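Lipoprotein (Colwellia psychrerythraea, PDB 3O0Y) is of unknown function but belongs to a family grouped with the zincin-like metallopeptidases and is probably carried as a bacterial lipoprotein. Local coordinates at residues A[126-131]-A[140-145]; A[219-224]-A[241-246]; A[387-392]-A[416-421]. All coordinates share one frame; numbering follows the deposited sequence.

Interaction 1: A[126-131]-A[140-145]; sequences YIDTWM and QINGPL
Y126 and P144 make the apolar part of this contact. P144 CD lies over one face of the phenol ring, 4.3 Å from the Y126 ring centroid, a CH-pi contact in which the proline ring and the phenol pass each other pointing opposite ways. G143 comes in obliquely, its CA 3.4 Å from Y126 OH. Its backbone angles would jam a CB against the carbonyl O of N142, which calls for glycine. P144 has no backbone N-H to give, and the first turn of helix 144-154, where G143 holds the N-cap position, calls for none.

The polar part centres on Y126 OH and runs across the contact through water. Y126 OH donates to D128 OD1 (2.9 Å) within its own segment. One water donates both to Y126 OH (3.1 Å) and to N142 OD1 (2.7 Å). A second water accepts from N142 ND2 (3.0 Å) and gives Y126 OH a weak bond. The direct approach of ND2 to OH has a poor angle, so the waters do the bridging. N142 OD1 also accepts from W549 NE1, and ND2 lies at the edge of the W130 ring, with the amide plane turned 79° from it. An amide suits this place, since it can offer an acceptor and a donor side by side.

The carboxylate of D128 is held from several directions. With CG anti to the backbone N (chi1 -170°), D128 OD2 accepts from W130 N (2.9 Å) and M131 N (3.0 Å), which approach from opposite faces of its plane, while D128 OD1 accepts from Y126 OH. D128 thus forms an Asx turn and Asx motif at the end of strand 126-128 and holds the tyrosine hydroxyl, which water joins to N142 just ahead of the N-cap of helix 144-154.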
loop_
_atom_site.group_PDB
_atom_site.type_symbol
_atom_site.label_atom_id
_atom_site.label_comp_id
_atom_site.label_asym_id
_atom_site.label_seq_id
_atom_site.Cartn_x
_atom_site.Cartn_y
_atom_site.Cartn_z
ATOM N N TYR A 126 9.861 -9.908 8.301
ATOM C CA TYR A 126 10.303 -10.166 6.941
ATOM C C TYR A 126 10.339 -8.821 6.246
ATOM O O TYR A 126 9.644 -7.919 6.675
ATOM C CB TYR A 126 9.361 -11.139 6.194
ATOM C CG TYR A 126 8.022 -10.531 5.788
ATOM C CD1 TYR A 126 7.829 -10.003 4.525
ATOM C CD2 TYR A 126 7.005 -10.340 6.722
ATOM C CE1 TYR A 126 6.625 -9.418 4.169
ATOM C CE2 TYR A 126 5.767 -9.758 6.345
ATOM C CZ TYR A 126 5.616 -9.252 5.085
ATOM O OH TYR A 126 4.445 -8.569 4.712
ATOM N N ILE A 127 11.167 -8.698 5.201
ATOM C CA ILE A 127 11.241 -7.465 4.383
ATOM C C ILE A 127 10.206 -7.481 3.280
ATOM O O ILE A 127 10.160 -8.415 2.467
ATOM C CB ILE A 127 12.613 -7.253 3.746
ATOM C CG1 ILE A 127 13.728 -7.211 4.825
ATOM C CG2 ILE A 127 12.623 -5.986 2.886
ATOM C CD1 ILE A 127 13.441 -6.203 5.976
ATOM N N ASP A 128 9.297 -6.525 3.342
ATOM C CA ASP A 128 8.247 -6.350 2.365
ATOM C C ASP A 128 8.717 -5.280 1.320
ATOM O O ASP A 128 9.204 -4.188 1.696
ATOM C CB ASP A 128 6.944 -5.943 3.131
ATOM C CG ASP A 128 5.727 -5.962 2.256
ATOM O OD1 ASP A 128 4.987 -6.976 2.336
ATOM O OD2 ASP A 128 5.549 -5.002 1.456
ATOM N N THR A 129 8.544 -5.556 0.018
ATOM C CA THR A 129 8.982 -4.611 -0.983
ATOM C C THR A 129 8.179 -3.341 -0.994
ATOM O O THR A 129 8.642 -2.363 -1.605
ATOM C CB THR A 129 8.998 -5.178 -2.410
ATOM O OG1 THR A 129 7.682 -5.633 -2.750
ATOM C CG2 THR A 129 10.054 -6.420 -2.499
ATOM N N TRP A 130 7.035 -3.308 -0.305
ATOM C CA TRP A 130 6.285 -2.054 -0.082
ATOM C C TRP A 130 6.567 -1.447 1.285
ATOM O O TRP A 130 6.971 -0.291 1.373
ATOM C CB TRP A 130 4.776 -2.298 -0.319
ATOM C CG TRP A 130 3.875 -1.343 0.352
ATOM C CD1 TRP A 130 3.732 -0.001 0.013
ATOM C CD2 TRP A 130 2.970 -1.588 1.424
ATOM N NE1 TRP A 130 2.820 0.591 0.842
ATOM C CE2 TRP A 130 2.353 -0.358 1.736
ATOM C CE3 TRP A 130 2.636 -2.728 2.186
ATOM C CZ2 TRP A 130 1.408 -0.242 2.753
ATOM C CZ3 TRP A 130 1.708 -2.599 3.211
ATOM C CH2 TRP A 130 1.072 -1.389 3.435
ATOM N N MET A 131 6.381 -2.236 2.350
ATOM C CA MET A 131 6.371 -1.720 3.718
ATOM C C MET A 131 7.694 -1.778 4.422
ATOM O O MET A 131 7.805 -1.253 5.529
ATOM C CB MET A 131 5.293 -2.458 4.574
ATOM C CG MET A 131 4.427 -1.566 5.455
ATOM S SD MET A 131 3.143 -2.225 6.544
ATOM C CE MET A 131 4.253 -2.769 7.851
ATOM N N GLN A 140 -3.122 -11.660 9.036
ATOM C CA GLN A 140 -4.426 -11.712 8.379
ATOM C C GLN A 140 -4.615 -10.882 7.102
ATOM O O GLN A 140 -5.605 -11.032 6.456
ATOM C CB GLN A 140 -5.502 -11.300 9.428
ATOM C CG GLN A 140 -5.877 -9.800 9.498
ATOM C CD GLN A 140 -4.793 -8.886 10.156
ATOM O OE1 GLN A 140 -3.724 -9.345 10.573
ATOM N NE2 GLN A 140 -5.061 -7.580 10.165
ATOM N N ILE A 141 -3.743 -9.936 6.828
ATOM C CA ILE A 141 -3.929 -8.929 5.816
ATOM C C ILE A 141 -2.939 -9.058 4.662
ATOM O O ILE A 141 -3.338 -8.849 3.536
ATOM C CB ILE A 141 -3.996 -7.494 6.400
ATOM C CG1 ILE A 141 -4.252 -6.422 5.340
ATOM C CG2 ILE A 141 -2.720 -7.112 7.201
ATOM C CD1 ILE A 141 -4.712 -5.047 5.943
ATOM N N ASN A 142 -1.651 -9.309 4.916
ATOM C CA ASN A 142 -0.670 -9.483 3.822
ATOM C C ASN A 142 0.434 -10.454 4.233
ATOM O O ASN A 142 0.226 -11.304 5.071
ATOM C CB ASN A 142 -0.108 -8.129 3.320
ATOM C CG ASN A 142 0.866 -7.493 4.310
ATOM O OD1 ASN A 142 0.874 -7.829 5.530
ATOM N ND2 ASN A 142 1.712 -6.597 3.788
ATOM N N GLY A 143 1.606 -10.321 3.648
ATOM C CA GLY A 143 2.651 -11.310 3.840
ATOM C C GLY A 143 2.628 -12.296 2.688
ATOM O O GLY A 143 1.677 -12.327 1.911
ATOM N N PRO A 144 3.688 -13.128 2.596
ATOM C CA PRO A 144 3.906 -13.907 1.350
ATOM C C PRO A 144 2.751 -14.863 1.029
ATOM O O PRO A 144 2.426 -15.070 -0.149
ATOM C CB PRO A 144 5.228 -14.617 1.597
ATOM C CG PRO A 144 5.569 -14.367 3.076
ATOM C CD PRO A 144 4.836 -13.143 3.495
ATOM N N LEU A 145 2.088 -15.432 2.032
ATOM C CA LEU A 145 1.019 -16.407 1.758
ATOM C C LEU A 145 -0.275 -15.762 1.255
ATOM O O LEU A 145 -1.144 -16.428 0.682
ATOM C CB LEU A 145 0.796 -17.323 2.989
ATOM C CG LEU A 145 2.007 -18.188 3.295
ATOM C CD1 LEU A 145 1.898 -18.863 4.712
ATOM C CD2 LEU A 145 2.256 -19.280 2.248
HETATM O O HOH W 1 3.732 -5.330 5.527
HETATM O O HOH W 2 2.951 -7.419 7.201
#

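Interaction 2: A[219-224]-A[241-246]; sequences PFVNVF and SLITQV
F224 meets L242, I243 and V246 where two consecutive helices, 219-228 and 236-268, form an antiparallel alpha-hairpin; the axes of the short segments are 9.8 Å apart at an angle of 164°. From CB, which points toward the second helix, CG is set anti to the backbone N (chi1 -174°), and the ring enters between the three side chains. F224 CG and CD1 both rest against V246 CG2, each at 3.8 Å. The same methyl lies over the whole ring and so meets CE1 too, while CD2 and CE2 additionally meet I243 CG1 at the ring edge. The tip, F224 CZ, reaches L242 CB at 3.8 Å. A flat, rigid phenyl suits this place because its face takes a methyl while its rim fits between neighbouring side chains. V221 and V246 lie alongside, pointing opposite ways, with V221 CG2 4.1 Å from V246 CG1; short valine side chains suit this spot, where their CA atoms are the nearest pair across the segments. Helix 161-172 packs on this hairpin as well, with A164 touching F224 and I168 touching V246. V246 CG2 sits over the centre of the F224 ring, 3.6 Å from its centroid and only 4° off the ring normal.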
loop_
_atom_site.group_PDB
_atom_site.type_symbol
_atom_site.label_atom_id
_atom_site.label_comp_id
_atom_site.label_asym_id
_atom_site.label_seq_id
_atom_site.Cartn_x
_atom_site.Cartn_y
_atom_site.Cartn_z
ATOM N N PRO A 219 -9.113 -20.783 -6.821
ATOM C CA PRO A 219 -8.835 -19.694 -7.762
ATOM C C PRO A 219 -7.579 -19.852 -8.587
ATOM O O PRO A 219 -7.523 -19.346 -9.712
ATOM C CB PRO A 219 -8.752 -18.473 -6.854
ATOM C CG PRO A 219 -9.687 -18.789 -5.754
ATOM C CD PRO A 219 -9.569 -20.246 -5.510
ATOM N N PHE A 220 -6.568 -20.497 -8.054
ATOM C CA PHE A 220 -5.363 -20.738 -8.872
ATOM C C PHE A 220 -5.737 -21.453 -10.183
ATOM O O PHE A 220 -5.156 -21.187 -11.232
ATOM C CB PHE A 220 -4.351 -21.592 -8.114
ATOM C CG PHE A 220 -3.323 -20.814 -7.273
ATOM C CD1 PHE A 220 -2.630 -19.740 -7.752
ATOM C CD2 PHE A 220 -3.007 -21.290 -5.986
ATOM C CE1 PHE A 220 -1.641 -19.113 -6.966
ATOM C CE2 PHE A 220 -2.046 -20.674 -5.218
ATOM C CZ PHE A 220 -1.366 -19.588 -5.713
ATOM N N VAL A 221 -6.604 -22.472 -10.080
ATOM C CA VAL A 221 -7.140 -23.200 -11.274
ATOM C C VAL A 221 -8.087 -22.347 -12.122
ATOM O O VAL A 221 -7.951 -22.276 -13.344
ATOM C CB VAL A 221 -7.892 -24.441 -10.868
ATOM C CG1 VAL A 221 -8.355 -25.193 -12.155
ATOM C CG2 VAL A 221 -7.010 -25.299 -9.954
ATOM N N ASN A 222 -9.081 -21.724 -11.501
ATOM C CA ASN A 222 -10.061 -20.958 -12.261
ATOM C C ASN A 222 -9.476 -19.751 -13.023
ATOM O O ASN A 222 -9.867 -19.461 -14.164
ATOM C CB ASN A 222 -11.230 -20.566 -11.336
ATOM C CG ASN A 222 -12.118 -21.766 -10.918
ATOM O OD1 ASN A 222 -12.766 -21.734 -9.860
ATOM N ND2 ASN A 222 -12.185 -22.761 -11.743
ATOM N N VAL A 223 -8.533 -19.034 -12.397
ATOM C CA VAL A 223 -7.818 -17.998 -13.091
ATOM C C VAL A 223 -7.042 -18.564 -14.248
ATOM O O VAL A 223 -7.035 -18.021 -15.332
ATOM C CB VAL A 223 -6.840 -17.273 -12.108
ATOM C CG1 VAL A 223 -5.902 -16.366 -12.936
ATOM C CG2 VAL A 223 -7.719 -16.521 -11.020
ATOM N N PHE A 224 -6.328 -19.646 -14.015
ATOM C CA PHE A 224 -5.592 -20.247 -15.078
ATOM C C PHE A 224 -6.539 -20.665 -16.231
ATOM O O PHE A 224 -6.239 -20.417 -17.420
ATOM C CB PHE A 224 -4.823 -21.448 -14.579
ATOM C CG PHE A 224 -3.920 -22.020 -15.608
ATOM C CD1 PHE A 224 -2.659 -21.546 -15.782
ATOM C CD2 PHE A 224 -4.360 -23.045 -16.432
ATOM C CE1 PHE A 224 -1.803 -22.116 -16.752
ATOM C CE2 PHE A 224 -3.542 -23.606 -17.407
ATOM C CZ PHE A 224 -2.279 -23.145 -17.582
ATOM N N SER A 241 -4.463 -30.261 -20.897
ATOM C CA SER A 241 -3.326 -30.877 -20.218
ATOM C C SER A 241 -2.663 -29.912 -19.228
ATOM O O SER A 241 -2.267 -30.299 -18.122
ATOM C CB SER A 241 -2.252 -31.286 -21.220
ATOM O OG SER A 241 -1.075 -31.753 -20.542
ATOM N N LEU A 242 -2.527 -28.668 -19.640
ATOM C CA LEU A 242 -1.937 -27.672 -18.689
ATOM C C LEU A 242 -2.847 -27.427 -17.448
ATOM O O LEU A 242 -2.359 -27.369 -16.323
ATOM C CB LEU A 242 -1.615 -26.392 -19.437
ATOM C CG LEU A 242 -0.465 -26.453 -20.452
ATOM C CD1 LEU A 242 -0.541 -25.307 -21.475
ATOM C CD2 LEU A 242 0.859 -26.429 -19.779
ATOM N N ILE A 243 -4.158 -27.365 -17.644
ATOM C CA ILE A 243 -5.097 -27.193 -16.544
ATOM C C ILE A 243 -4.976 -28.364 -15.574
ATOM O O ILE A 243 -4.929 -28.176 -14.351
ATOM C CB ILE A 243 -6.537 -27.037 -17.091
ATOM C CG1 ILE A 243 -6.673 -25.722 -17.841
ATOM C CG2 ILE A 243 -7.575 -27.124 -15.988
ATOM C CD1 ILE A 243 -7.879 -25.687 -18.700
ATOM N N THR A 244 -4.873 -29.586 -16.092
ATOM C CA THR A 244 -4.644 -30.749 -15.244
ATOM C C THR A 244 -3.378 -30.656 -14.423
ATOM O O THR A 244 -3.355 -31.063 -13.239
ATOM C CB THR A 244 -4.640 -32.060 -16.091
ATOM O OG1 THR A 244 -5.887 -32.108 -16.782
ATOM C CG2 THR A 244 -4.431 -33.303 -15.187
ATOM N N GLN A 245 -2.323 -30.152 -15.051
ATOM C CA GLN A 245 -1.048 -29.938 -14.376
ATOM C C GLN A 245 -1.158 -28.900 -13.243
ATOM O O GLN A 245 -0.606 -29.098 -12.147
ATOM C CB GLN A 245 0.019 -29.518 -15.371
ATOM C CG GLN A 245 0.504 -30.660 -16.250
ATOM C CD GLN A 245 1.507 -30.172 -17.262
ATOM O OE1 GLN A 245 2.603 -29.729 -16.897
ATOM N NE2 GLN A 245 1.156 -30.279 -18.546
ATOM N N VAL A 246 -1.941 -27.875 -13.465
ATOM C CA VAL A 246 -2.193 -26.849 -12.462
ATOM C C VAL A 246 -2.969 -27.438 -11.320
ATOM O O VAL A 246 -2.566 -27.279 -10.187
ATOM C CB VAL A 246 -2.922 -25.604 -13.022
ATOM C CG1 VAL A 246 -3.401 -24.670 -11.831
ATOM C CG2 VAL A 246 -1.936 -24.835 -13.979
#

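Interaction 3: A[387-392]-A[416-421]; sequences EVKSFP and IYWINL
Two neighbouring parallel strands of a small mixed sheet meet here, 387-390 at its edge and 416-419 in its middle, with F391 closing the end against W418. The backbone bonds alternate in parallel fashion: Y417 N gives to E387 O (2.9 Å), K389 N to Y417 O, I419 N to K389 O (2.9 Å) and F391 N to I419 O.

On the face of K389, I416 and W418, the indole is the platform. K389 CB and I416 CG2 lie over one face, with K389 CB 4.1 Å from the centroid of the W418 six-membered ring, and the lysine chain continues alongside to bring CD and CE to CH2. Lysine suits an exposed edge strand because its long methylene chain can pave an aromatic ring. W418 NE1 bonds T405 OG1 of strand 402-405. F391 has CG anti to the carbonyl carbon (chi1 -74°), and its ring receives W418 CB over one face, F391 CZ being 3.6 Å from W418 CB, while F391 CD2 lies 4.0 Å from N420 CB. An alanine here would probably leave W418 CB without its aromatic cover and open a gap beside N420.

On the face of V388 and Y417, the two side chains run side by side, V388 CG2 4.0 Å from Y417 CD2. Helix 353-373 packs on both, and helix 432-439 on Y417 and I419; bulky side chains suit a face packed by two helices, and Y417 OH hydrogen-bonds T436 OG1. A water joins F391 O to L421 N. A small mixed sheet with helices packed on one face is consistent with the zincin-like fold of the peptidase clan to which this family belongs.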
loop_
_atom_site.group_PDB
_atom_site.type_symbol
_atom_site.label_atom_id
_atom_site.label_comp_id
_atom_site.label_asym_id
_atom_site.label_seq_id
_atom_site.Cartn_x
_atom_site.Cartn_y
_atom_site.Cartn_z
ATOM N N GLU A 387 -7.149 2.490 -15.330
ATOM C CA GLU A 387 -8.354 1.732 -15.612
ATOM C C GLU A 387 -9.062 1.395 -14.301
ATOM O O GLU A 387 -8.423 1.251 -13.278
ATOM C CB GLU A 387 -8.040 0.442 -16.361
ATOM C CG GLU A 387 -7.452 0.762 -17.742
ATOM C CD GLU A 387 -7.310 -0.450 -18.677
ATOM O OE1 GLU A 387 -7.803 -1.588 -18.329
ATOM O OE2 GLU A 387 -6.637 -0.218 -19.725
ATOM N N VAL A 388 -10.380 1.271 -14.365
ATOM C CA VAL A 388 -11.183 0.936 -13.176
ATOM C C VAL A 388 -11.670 -0.519 -13.267
ATOM O O VAL A 388 -12.253 -0.897 -14.337
ATOM C CB VAL A 388 -12.382 1.866 -13.069
ATOM C CG1 VAL A 388 -13.296 1.473 -11.855
ATOM C CG2 VAL A 388 -11.926 3.353 -12.950
ATOM N N LYS A 389 -11.512 -1.323 -12.199
ATOM C CA LYS A 389 -11.987 -2.698 -12.098
ATOM C C LYS A 389 -12.645 -2.936 -10.738
ATOM O O LYS A 389 -12.251 -2.340 -9.766
ATOM C CB LYS A 389 -10.860 -3.710 -12.205
ATOM C CG LYS A 389 -10.222 -3.786 -13.600
ATOM C CD LYS A 389 -9.123 -4.920 -13.705
ATOM C CE LYS A 389 -9.691 -6.344 -13.797
ATOM N NZ LYS A 389 -8.661 -7.510 -14.109
ATOM N N SER A 390 -13.647 -3.822 -10.712
ATOM C CA SER A 390 -14.243 -4.220 -9.450
ATOM C C SER A 390 -13.415 -5.366 -8.908
ATOM O O SER A 390 -12.925 -6.200 -9.686
ATOM C CB SER A 390 -15.734 -4.577 -9.608
ATOM O OG SER A 390 -15.906 -5.563 -10.602
ATOM N N PHE A 391 -13.288 -5.492 -7.595
ATOM C CA PHE A 391 -12.711 -6.683 -7.039
ATOM C C PHE A 391 -13.580 -7.880 -7.425
ATOM O O PHE A 391 -14.798 -7.800 -7.436
ATOM C CB PHE A 391 -12.619 -6.632 -5.524
ATOM C CG PHE A 391 -11.564 -5.740 -4.998
ATOM C CD1 PHE A 391 -10.240 -6.121 -5.025
ATOM C CD2 PHE A 391 -11.859 -4.546 -4.413
ATOM C CE1 PHE A 391 -9.256 -5.336 -4.460
ATOM C CE2 PHE A 391 -10.859 -3.727 -3.888
ATOM C CZ PHE A 391 -9.566 -4.114 -3.909
ATOM N N PRO A 392 -12.943 -9.003 -7.793
ATOM C CA PRO A 392 -13.731 -10.206 -8.140
ATOM C C PRO A 392 -14.539 -10.677 -6.934
ATOM O O PRO A 392 -14.101 -10.486 -5.805
ATOM C CB PRO A 392 -12.655 -11.264 -8.465
ATOM C CG PRO A 392 -11.357 -10.502 -8.673
ATOM C CD PRO A 392 -11.491 -9.173 -7.957
ATOM N N ILE A 416 -4.460 0.274 -12.058
ATOM C CA ILE A 416 -5.883 -0.014 -11.813
ATOM C C ILE A 416 -6.363 0.515 -10.483
ATOM O O ILE A 416 -5.756 0.279 -9.428
ATOM C CB ILE A 416 -6.124 -1.564 -11.843
ATOM C CG1 ILE A 416 -5.682 -2.125 -13.233
ATOM C CG2 ILE A 416 -7.600 -1.932 -11.543
ATOM C CD1 ILE A 416 -5.457 -3.632 -13.181
ATOM N N TYR A 417 -7.490 1.205 -10.562
ATOM C CA TYR A 417 -8.301 1.601 -9.455
ATOM C C TYR A 417 -9.315 0.488 -9.273
ATOM O O TYR A 417 -10.190 0.267 -10.086
ATOM C CB TYR A 417 -8.925 2.974 -9.737
ATOM C CG TYR A 417 -10.082 3.441 -8.847
ATOM C CD1 TYR A 417 -10.322 2.947 -7.597
ATOM C CD2 TYR A 417 -10.846 4.510 -9.268
ATOM C CE1 TYR A 417 -11.371 3.443 -6.818
ATOM C CE2 TYR A 417 -11.916 4.970 -8.494
ATOM C CZ TYR A 417 -12.144 4.453 -7.271
ATOM O OH TYR A 417 -13.169 4.938 -6.493
ATOM N N TRP A 418 -9.122 -0.245 -8.181
ATOM C CA TRP A 418 -10.008 -1.279 -7.784
ATOM C C TRP A 418 -11.090 -0.766 -6.842
ATOM O O TRP A 418 -10.801 -0.040 -5.860
ATOM C CB TRP A 418 -9.288 -2.367 -7.049
ATOM C CG TRP A 418 -8.271 -3.062 -7.837
ATOM C CD1 TRP A 418 -6.977 -2.664 -7.962
ATOM C CD2 TRP A 418 -8.414 -4.251 -8.656
ATOM N NE1 TRP A 418 -6.282 -3.548 -8.779
ATOM C CE2 TRP A 418 -7.142 -4.513 -9.233
ATOM C CE3 TRP A 418 -9.479 -5.085 -8.970
ATOM C CZ2 TRP A 418 -6.918 -5.588 -10.106
ATOM C CZ3 TRP A 418 -9.290 -6.147 -9.846
ATOM C CH2 TRP A 418 -7.987 -6.404 -10.395
ATOM N N ILE A 419 -12.323 -1.134 -7.150
ATOM C CA ILE A 419 -13.473 -0.775 -6.312
ATOM C C ILE A 419 -14.208 -2.002 -5.785
ATOM O O ILE A 419 -14.422 -2.948 -6.534
ATOM C CB ILE A 419 -14.422 0.185 -7.133
ATOM C CG1 ILE A 419 -15.540 0.685 -6.248
ATOM C CG2 ILE A 419 -14.931 -0.490 -8.377
ATOM C CD1 ILE A 419 -15.117 1.696 -5.190
ATOM N N ASN A 420 -14.592 -1.997 -4.491
ATOM C CA ASN A 420 -15.328 -3.126 -3.893
ATOM C C ASN A 420 -16.827 -2.938 -4.037
ATOM O O ASN A 420 -17.383 -1.979 -3.463
ATOM C CB ASN A 420 -15.003 -3.203 -2.419
ATOM C CG ASN A 420 -15.371 -4.509 -1.839
ATOM O OD1 ASN A 420 -16.422 -5.060 -2.126
ATOM N ND2 ASN A 420 -14.494 -5.049 -0.993
ATOM N N LEU A 421 -17.458 -3.741 -4.890
ATOM C CA LEU A 421 -18.898 -3.652 -5.097
ATOM C C LEU A 421 -19.721 -4.628 -4.253
ATOM O O LEU A 421 -20.932 -4.833 -4.526
ATOM C CB LEU A 421 -19.175 -3.808 -6.569
ATOM C CG LEU A 421 -18.437 -2.964 -7.603
ATOM C CD1 LEU A 421 -18.848 -3.408 -8.992
ATOM C CD2 LEU A 421 -18.765 -1.499 -7.265
HETATM O O HOH W 3 -16.293 -6.170 -5.846
#

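How the interactions relate
From the N terminus, the three contacts follow in series, neither nesting nor crossing. Interaction 1 closes the short loop 132-139 and joins strand 126-128 to the start of helix 144-154. Interaction 2 closes residues 225-240, the end of one helix, the short connection 229-235 and the start of the next, about 25 Å from interaction 1 between centres. Interaction 3 closes the longest loop, residues 393-415, which holds a short helix and the remaining strand of the sheet, 402-405. They do not touch, but helix 144-154 links them: it begins at interaction 1, its P149, M152 and Q153 pack on F220 of interaction 2, and its R150 makes a cation-pi contact with W418 of interaction 3.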